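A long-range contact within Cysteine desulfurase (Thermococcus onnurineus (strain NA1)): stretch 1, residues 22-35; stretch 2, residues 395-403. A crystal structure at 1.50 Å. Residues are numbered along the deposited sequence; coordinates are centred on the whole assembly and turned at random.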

ATOM      1  N   ARG B  22      10.189   0.720 -32.911  1.00 17.60           N
ATOM      2  CA  ARG B  22      10.213  -0.620 -33.367  1.00 19.87           C
ATOM      3  C   ARG B  22       9.698  -1.485 -32.197  1.00 18.59           C
ATOM      4  O   ARG B  22      10.252  -1.446 -31.153  1.00 22.69           O
ATOM      5  CB  ARG B  22      11.619  -1.077 -33.702  1.00 25.65           C
ATOM      6  CG  ARG B  22      12.276  -0.384 -34.838  1.00 31.35           C
ATOM      7  CD  ARG B  22      13.434  -1.213 -35.356  1.00 41.33           C
ATOM      8  NE  ARG B  22      14.400  -1.622 -34.347  1.00 49.43           N
ATOM      9  CZ  ARG B  22      15.071  -0.787 -33.563  1.00 53.58           C
ATOM     10  NH1 ARG B  22      14.857   0.518 -33.672  1.00 55.45           N
ATOM     11  NH2 ARG B  22      15.946  -1.240 -32.690  1.00 52.33           N
ATOM     12  N   ILE B  23       8.636  -2.231 -32.401  1.00 18.65           N
ATOM     13  CA  ILE B  23       8.091  -3.124 -31.380  1.00 16.72           C
ATOM     14  C   ILE B  23       8.423  -4.518 -31.827  1.00 18.75           C
ATOM     15  O   ILE B  23       8.155  -4.859 -32.929  1.00 16.92           O
ATOM     16  CB  ILE B  23       6.558  -3.042 -31.401  1.00 17.19           C
ATOM     17  CG1 ILE B  23       6.096  -1.669 -31.010  1.00 22.00           C
ATOM     18  CG2 ILE B  23       5.902  -4.136 -30.570  1.00 17.64           C
ATOM     19  CD1 ILE B  23       6.662  -1.189 -29.730  1.00 22.94           C
ATOM     20  N   PRO B  24       9.036  -5.431 -30.985  1.00 15.29           N
ATOM     21  CA  PRO B  24       9.278  -5.069 -29.581  1.00 14.47           C
ATOM     22  C   PRO B  24      10.650  -4.501 -29.173  1.00 17.07           C
ATOM     23  O   PRO B  24      10.889  -4.153 -28.032  1.00 17.15           O
ATOM     24  CB  PRO B  24       9.120  -6.420 -28.909  1.00 14.05           C
ATOM     25  CG  PRO B  24       9.721  -7.379 -29.840  1.00 15.55           C
ATOM     26  CD  PRO B  24       9.393  -6.914 -31.174  1.00 15.07           C
ATOM     27  N   GLU B  25      11.545  -4.441 -30.129  1.00 17.82           N
ATOM     28  CA  GLU B  25      12.908  -4.035 -29.864  1.00 19.10           C
ATOM     29  C   GLU B  25      13.156  -2.805 -29.065  1.00 16.97           C
ATOM     30  O   GLU B  25      13.966  -2.826 -28.211  1.00 16.90           O
ATOM     31  CB  GLU B  25      13.677  -3.942 -31.194  1.00 22.92           C
ATOM     32  CG  GLU B  25      13.767  -5.289 -31.887  1.00 25.86           C
ATOM     33  CD  GLU B  25      12.653  -5.554 -32.908  1.00 31.88           C
ATOM     34  OE1 GLU B  25      12.834  -6.496 -33.704  1.00 42.20           O
ATOM     35  OE2 GLU B  25      11.680  -4.864 -32.924  1.00 22.70           O
ATOM     36  N   ASP B  26      12.465  -1.730 -29.361  1.00 16.91           N
ATOM     37  CA  ASP B  26      12.731  -0.453 -28.675  1.00 18.06           C
ATOM     38  C   ASP B  26      12.146  -0.438 -27.231  1.00 18.83           C
ATOM     39  O   ASP B  26      12.551   0.415 -26.427  1.00 26.05           O
ATOM     40  CB  ASP B  26      12.161   0.739 -29.432  1.00 20.41           C
ATOM     41  CG  ASP B  26      13.022   1.087 -30.642  1.00 24.41           C
ATOM     42  OD1 ASP B  26      14.187   0.614 -30.665  1.00 25.70           O
ATOM     43  OD2 ASP B  26      12.545   1.767 -31.575  1.00 25.38           O
ATOM     44  N   VAL B  27      11.294  -1.381 -26.901  1.00 14.53           N
ATOM     45  CA  VAL B  27      10.850  -1.566 -25.511  1.00 15.08           C
ATOM     46  C   VAL B  27      11.877  -2.399 -24.748  1.00 13.97           C
ATOM     47  O   VAL B  27      12.263  -2.112 -23.583  1.00 15.08           O
ATOM     48  CB  VAL B  27       9.452  -2.161 -25.472  1.00 14.70           C
ATOM     49  CG1 VAL B  27       8.962  -2.208 -23.995  1.00 15.64           C
ATOM     50  CG2 VAL B  27       8.511  -1.257 -26.238  1.00 18.35           C
ATOM     51  N   ARG B  28      12.338  -3.479 -25.328  1.00 14.06           N
ATOM     52  CA  ARG B  28      13.268  -4.430 -24.758  1.00 13.30           C
ATOM     53  C   ARG B  28      14.562  -3.731 -24.385  1.00 13.15           C
ATOM     54  O   ARG B  28      15.179  -4.139 -23.376  1.00 14.25           O
ATOM     55  CB  ARG B  28      13.544  -5.564 -25.687  1.00 13.94           C
ATOM     56  CG  ARG B  28      12.327  -6.467 -25.969  1.00 13.46           C
ATOM     57  CD  ARG B  28      12.590  -7.426 -27.099  1.00 14.73           C
ATOM     58  NE  ARG B  28      13.562  -8.443 -26.768  1.00 14.01           N
ATOM     59  CZ  ARG B  28      13.333  -9.548 -26.122  1.00 14.59           C
ATOM     60  NH1 ARG B  28      12.152  -9.880 -25.607  1.00 14.18           N
ATOM     61  NH2 ARG B  28      14.306 -10.437 -25.862  1.00 17.43           N
ATOM     62  N   LYS B  29      14.954  -2.716 -25.102  1.00 14.91           N
ATOM     63  CA  LYS B  29      16.178  -2.005 -24.760  1.00 17.11           C
ATOM     64  C   LYS B  29      16.146  -1.316 -23.425  1.00 17.95           C
ATOM     65  O   LYS B  29      17.148  -0.991 -22.927  1.00 18.48           O
ATOM     66  CB  LYS B  29      16.487  -0.924 -25.769  1.00 22.67           C
ATOM     67  CG  LYS B  29      16.994  -1.416 -27.073  1.00 31.02           C
ATOM     68  CD  LYS B  29      17.004  -0.255 -28.043  1.00 36.36           C
ATOM     69  CE  LYS B  29      18.402   0.222 -28.302  1.00 44.00           C
ATOM     70  NZ  LYS B  29      19.069  -0.785 -29.160  1.00 52.44           N
ATOM     71  N   ASP B  30      14.966  -1.088 -22.880  1.00 13.51           N
ATOM     72  CA  ASP B  30      14.819  -0.457 -21.595  1.00 14.36           C
ATOM     73  C   ASP B  30      14.607  -1.445 -20.432  1.00 13.62           C
ATOM     74  O   ASP B  30      14.446  -1.017 -19.336  1.00 14.44           O
ATOM     75  CB  ASP B  30      13.612   0.469 -21.578  1.00 13.90           C
ATOM     76  CG  ASP B  30      13.786   1.693 -22.448  1.00 18.26           C
ATOM     77  OD1 ASP B  30      14.890   2.109 -22.649  1.00 20.89           O
ATOM     78  OD2 ASP B  30      12.808   2.197 -22.943  1.00 18.53           O
ATOM     79  N   ILE B  31      14.618  -2.730 -20.716  1.00 11.26           N
ATOM     80  CA  ILE B  31      14.361  -3.777 -19.725  1.00 13.67           C
ATOM     81  C   ILE B  31      15.484  -4.820 -19.752  1.00 14.15           C
ATOM     82  O   ILE B  31      15.459  -5.723 -20.513  1.00 13.85           O
ATOM     83  CB  ILE B  31      13.006  -4.458 -20.000  1.00 14.75           C
ATOM     84  CG1 ILE B  31      11.896  -3.398 -20.069  1.00 14.39           C
ATOM     85  CG2 ILE B  31      12.680  -5.439 -18.901  1.00 12.75           C
ATOM     86  CD1 ILE B  31      10.589  -3.889 -20.636  1.00 14.80           C
ATOM     87  N   PRO B  32      16.454  -4.653 -18.876  1.00 13.41           N
ATOM     88  CA  PRO B  32      17.585  -5.538 -18.915  1.00 14.28           C
ATOM     89  C   PRO B  32      17.278  -6.970 -18.741  1.00 13.67           C
ATOM     90  O   PRO B  32      17.935  -7.867 -19.341  1.00 14.54           O
ATOM     91  CB  PRO B  32      18.423  -5.102 -17.660  1.00 18.34           C
ATOM     92  CG  PRO B  32      18.032  -3.726 -17.454  1.00 18.12           C
ATOM     93  CD  PRO B  32      16.650  -3.509 -17.984  1.00 14.91           C
ATOM     94  N   LEU B  33      16.269  -7.359 -17.944  1.00 12.16           N
ATOM     95  CA  LEU B  33      15.928  -8.767 -17.825  1.00 12.92           C
ATOM     96  C   LEU B  33      15.535  -9.480 -19.132  1.00 12.27           C
ATOM     97  O   LEU B  33      15.655 -10.685 -19.145  1.00 13.92           O
ATOM     98  CB  LEU B  33      14.849  -8.982 -16.749  1.00 14.04           C
ATOM     99  CG  LEU B  33      15.439  -9.011 -15.357  1.00 13.81           C
ATOM    100  CD1 LEU B  33      14.300  -8.763 -14.278  1.00 14.46           C
ATOM    101  CD2 LEU B  33      16.099 -10.362 -15.080  1.00 14.51           C
ATOM    102  N   THR B  34      15.089  -8.748 -20.138  1.00 13.10           N
ATOM    103  CA  THR B  34      14.769  -9.431 -21.427  1.00 13.68           C
ATOM    104  C   THR B  34      15.988  -9.980 -22.085  1.00 16.31           C
ATOM    105  O   THR B  34      15.839 -10.878 -22.925  1.00 17.87           O
ATOM    106  CB  THR B  34      14.054  -8.491 -22.385  1.00 14.10           C
ATOM    107  OG1 THR B  34      14.837  -7.327 -22.757  1.00 15.71           O
ATOM    108  CG2 THR B  34      12.681  -7.974 -21.762  1.00 15.22           C
ATOM    109  N   ASN B  35      17.159  -9.556 -21.673  1.00 15.99           N
ATOM    110  CA  ASN B  35      18.402 -10.102 -22.191  1.00 19.36           C
ATOM    111  C   ASN B  35      18.771 -11.345 -21.459  1.00 20.03           C
ATOM    112  O   ASN B  35      19.722 -12.047 -21.914  1.00 21.55           O
ATOM    113  CB  ASN B  35      19.496  -9.029 -22.152  1.00 20.57           C
ATOM    114  CG  ASN B  35      20.669  -9.359 -23.045  1.00 28.41           C
ATOM    115  OD1 ASN B  35      21.793  -9.470 -22.577  1.00 34.36           O
ATOM    116  ND2 ASN B  35      20.396  -9.569 -24.330  1.00 25.84           N
ATOM    117  N   HIS B 395       3.478  -9.384 -22.745  1.00  9.65           N
ATOM    118  CA  HIS B 395       3.440  -7.951 -22.841  1.00  9.77           C
ATOM    119  C   HIS B 395       4.109  -7.562 -24.183  1.00  9.74           C
ATOM    120  O   HIS B 395       4.606  -8.366 -24.861  1.00 10.74           O
ATOM    121  CB  HIS B 395       4.001  -7.163 -21.637  1.00 10.40           C
ATOM    122  CG  HIS B 395       3.286  -5.872 -21.411  1.00 11.10           C
ATOM    123  ND1 HIS B 395       3.039  -5.320 -20.171  1.00 13.32           N
ATOM    124  CD2 HIS B 395       2.740  -5.037 -22.304  1.00  8.33           C
ATOM    125  CE1 HIS B 395       2.333  -4.216 -20.331  1.00  8.32           C
ATOM    126  NE2 HIS B 395       2.128  -4.044 -21.611  1.00 13.52           N
ATOM    127  N   VAL B 396       4.066  -6.285 -24.476  1.00 10.70           N
ATOM    128  CA  VAL B 396       4.570  -5.711 -25.714  1.00 11.49           C
ATOM    129  C   VAL B 396       6.037  -5.951 -25.991  1.00 13.26           C
ATOM    130  O   VAL B 396       6.443  -5.916 -27.102  1.00 13.46           O
ATOM    131  CB  VAL B 396       4.175  -4.214 -25.836  1.00 11.91           C
ATOM    132  CG1 VAL B 396       4.944  -3.354 -24.865  1.00 11.86           C
ATOM    133  CG2 VAL B 396       4.328  -3.705 -27.266  1.00 12.94           C
ATOM    134  N   TYR B 397       6.794  -6.190 -24.945  1.00 11.72           N
ATOM    135  CA  TYR B 397       8.220  -6.469 -25.044  1.00 12.09           C
ATOM    136  C   TYR B 397       8.564  -7.913 -25.378  1.00 12.95           C
ATOM    137  O   TYR B 397       9.640  -8.194 -25.662  1.00 13.73           O
ATOM    138  CB  TYR B 397       8.997  -6.005 -23.786  1.00 12.81           C
ATOM    139  CG  TYR B 397       8.368  -6.362 -22.467  1.00 12.96           C
ATOM    140  CD1 TYR B 397       8.386  -7.621 -21.986  1.00 15.28           C
ATOM    141  CD2 TYR B 397       7.762  -5.402 -21.730  1.00 13.87           C
ATOM    142  CE1 TYR B 397       7.807  -7.921 -20.785  1.00 14.23           C
ATOM    143  CE2 TYR B 397       7.167  -5.682 -20.540  1.00 14.46           C
ATOM    144  CZ  TYR B 397       7.198  -6.933 -20.086  1.00 13.52           C
ATOM    145  OH  TYR B 397       6.563  -7.153 -18.900  1.00 16.51           O
ATOM    146  N   ASN B 398       7.618  -8.808 -25.301  1.00 11.73           N
ATOM    147  CA  ASN B 398       7.767 -10.166 -25.723  1.00 10.29           C
ATOM    148  C   ASN B 398       7.725 -10.258 -27.260  1.00 10.81           C
ATOM    149  O   ASN B 398       7.198  -9.459 -27.926  1.00 12.72           O
ATOM    150  CB  ASN B 398       6.785 -11.127 -25.087  1.00 11.22           C
ATOM    151  CG  ASN B 398       6.931 -11.243 -23.615  1.00 12.64           C
ATOM    152  OD1 ASN B 398       5.932 -10.985 -22.890  1.00 13.42           O
ATOM    153  ND2 ASN B 398       8.123 -11.620 -23.116  1.00 11.15           N
ATOM    154  N   SER B 399       8.545 -11.194 -27.768  1.00 13.26           N
ATOM    155  CA  SER B 399       8.781 -11.321 -29.230  1.00 12.77           C
ATOM    156  C   SER B 399       8.358 -12.699 -29.773  1.00 12.09           C
ATOM    157  O   SER B 399       8.301 -13.714 -29.117  1.00 13.25           O
ATOM    158  CB  SER B 399      10.327 -11.169 -29.488  1.00 15.10           C
ATOM    159  OG  SER B 399      11.019 -12.290 -29.067  1.00 15.10           O
ATOM    160  N   LEU B 400       8.104 -12.631 -31.130  1.00 12.96           N
ATOM    161  CA  LEU B 400       7.818 -13.921 -31.798  1.00 13.41           C
ATOM    162  C   LEU B 400       8.996 -14.967 -31.737  1.00 14.15           C
ATOM    163  O   LEU B 400       8.821 -16.111 -31.640  1.00 14.80           O
ATOM    164  CB  LEU B 400       7.379 -13.695 -33.229  1.00 15.18           C
ATOM    165  CG  LEU B 400       5.902 -13.224 -33.397  1.00 17.16           C
ATOM    166  CD1 LEU B 400       5.657 -12.642 -34.791  1.00 21.19           C
ATOM    167  CD2 LEU B 400       4.999 -14.375 -33.021  1.00 17.58           C
ATOM    168  N   GLU B 401      10.209 -14.417 -31.713  1.00 13.97           N
ATOM    169  CA  GLU B 401      11.440 -15.216 -31.496  1.00 16.32           C
ATOM    170  C   GLU B 401      11.401 -16.014 -30.216  1.00 14.23           C
ATOM    171  O   GLU B 401      11.727 -17.181 -30.122  1.00 16.17           O
ATOM    172  CB  GLU B 401      12.687 -14.349 -31.614  1.00 17.37           C
ATOM    173  CG  GLU B 401      12.991 -13.866 -33.027  1.00 22.74           C
ATOM    174  CD  GLU B 401      12.334 -12.522 -33.384  1.00 28.73           C
ATOM    175  OE1 GLU B 401      12.736 -11.944 -34.452  1.00 32.22           O
ATOM    176  OE2 GLU B 401      11.400 -11.989 -32.695  1.00 22.41           O
ATOM    177  N   GLU B 402      10.924 -15.299 -29.136  1.00 14.12           N
ATOM    178  CA  GLU B 402      10.719 -15.957 -27.914  1.00 14.48           C
ATOM    179  C   GLU B 402       9.656 -17.074 -27.914  1.00 12.53           C
ATOM    180  O   GLU B 402       9.815 -18.067 -27.300  1.00 13.76           O
ATOM    181  CB  GLU B 402      10.347 -14.921 -26.784  1.00 14.48           C
ATOM    182  CG  GLU B 402      11.464 -13.960 -26.380  1.00 14.32           C
ATOM    183  CD  GLU B 402      11.026 -12.950 -25.303  1.00 17.69           C
ATOM    184  OE1 GLU B 402       9.844 -12.514 -25.338  1.00 15.37           O
ATOM    185  OE2 GLU B 402      11.872 -12.488 -24.478  1.00 16.94           O
ATOM    186  N   VAL B 403       8.539 -16.800 -28.629  1.00 14.52           N
ATOM    187  CA  VAL B 403       7.536 -17.778 -28.740  1.00 14.70           C
ATOM    188  C   VAL B 403       8.087 -19.008 -29.488  1.00 13.17           C
ATOM    189  O   VAL B 403       7.820 -20.091 -29.086  1.00 15.67           O
ATOM    190  CB  VAL B 403       6.297 -17.163 -29.463  1.00 13.97           C
ATOM    191  CG1 VAL B 403       5.280 -18.225 -29.882  1.00 16.13           C
ATOM    192  CG2 VAL B 403       5.602 -16.133 -28.506  1.00 14.50           C
TER
HETATM  193  O   HOH W   1      14.430 -13.008 -24.311  1.00 22.04           O

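Nearly all the polar business of this contact passes through one side chain. Arg 28 starts out sideways to the other stretch, but its end reaches across, and Arg 28 NH1 spends its two protons on two acceptors: Tyr 397 O at 3.0 Å and Glu 402 OE2 at 2.9 Å, both almost linear and both near the guanidinium plane. The first bond satisfies a backbone carbonyl in a turn; the second is also a salt bridge. Arg 28 NH2 adds only a weak bond to Glu 402 OE2, 3.5 Å away and bent, and has a better partner in water 1, which accepts from Arg 28 NH2 at 3.0 Å. The oxygen of that water also lies 2.9 Å from Thr 34 O and 2.6 Å from Glu 402 OE2, within reach of both stretches.

Glu 402 is also held by its own stretch. While OE2 faces the arginine, Glu 402 OE1 accepts from Asn 398 ND2 (2.9 Å) and from Ser 399 N (3.1 Å). Ser 399 OG in turn caps the helix by accepting from Glu 402 N at 3.0 Å, so serine and glutamate each take the other's backbone NH. Asn 398 OD1 accepts from His 395 N at 2.9 Å, bracing the type I turn that presents Tyr 397 O.

Apolar packing lies to one side of this network. Tyr 397 gives up the most surface: Ile 31 CD1 approaches Tyr 397 CD2 to 3.4 Å, and Val 27 CG1, at the ring edge, lies 3.8 Å from Tyr 397 CB. Ile 23 CG2 meets Val 396 CG2 at 3.7 Å. Pro 24, after a cis peptide bond, places Pro 24 CB 3.3 Å from Val 396 O. Carbon cannot donate a conventional hydrogen bond there, and that carbonyl is buried without a partner, the one unpaid polar cost of the contact.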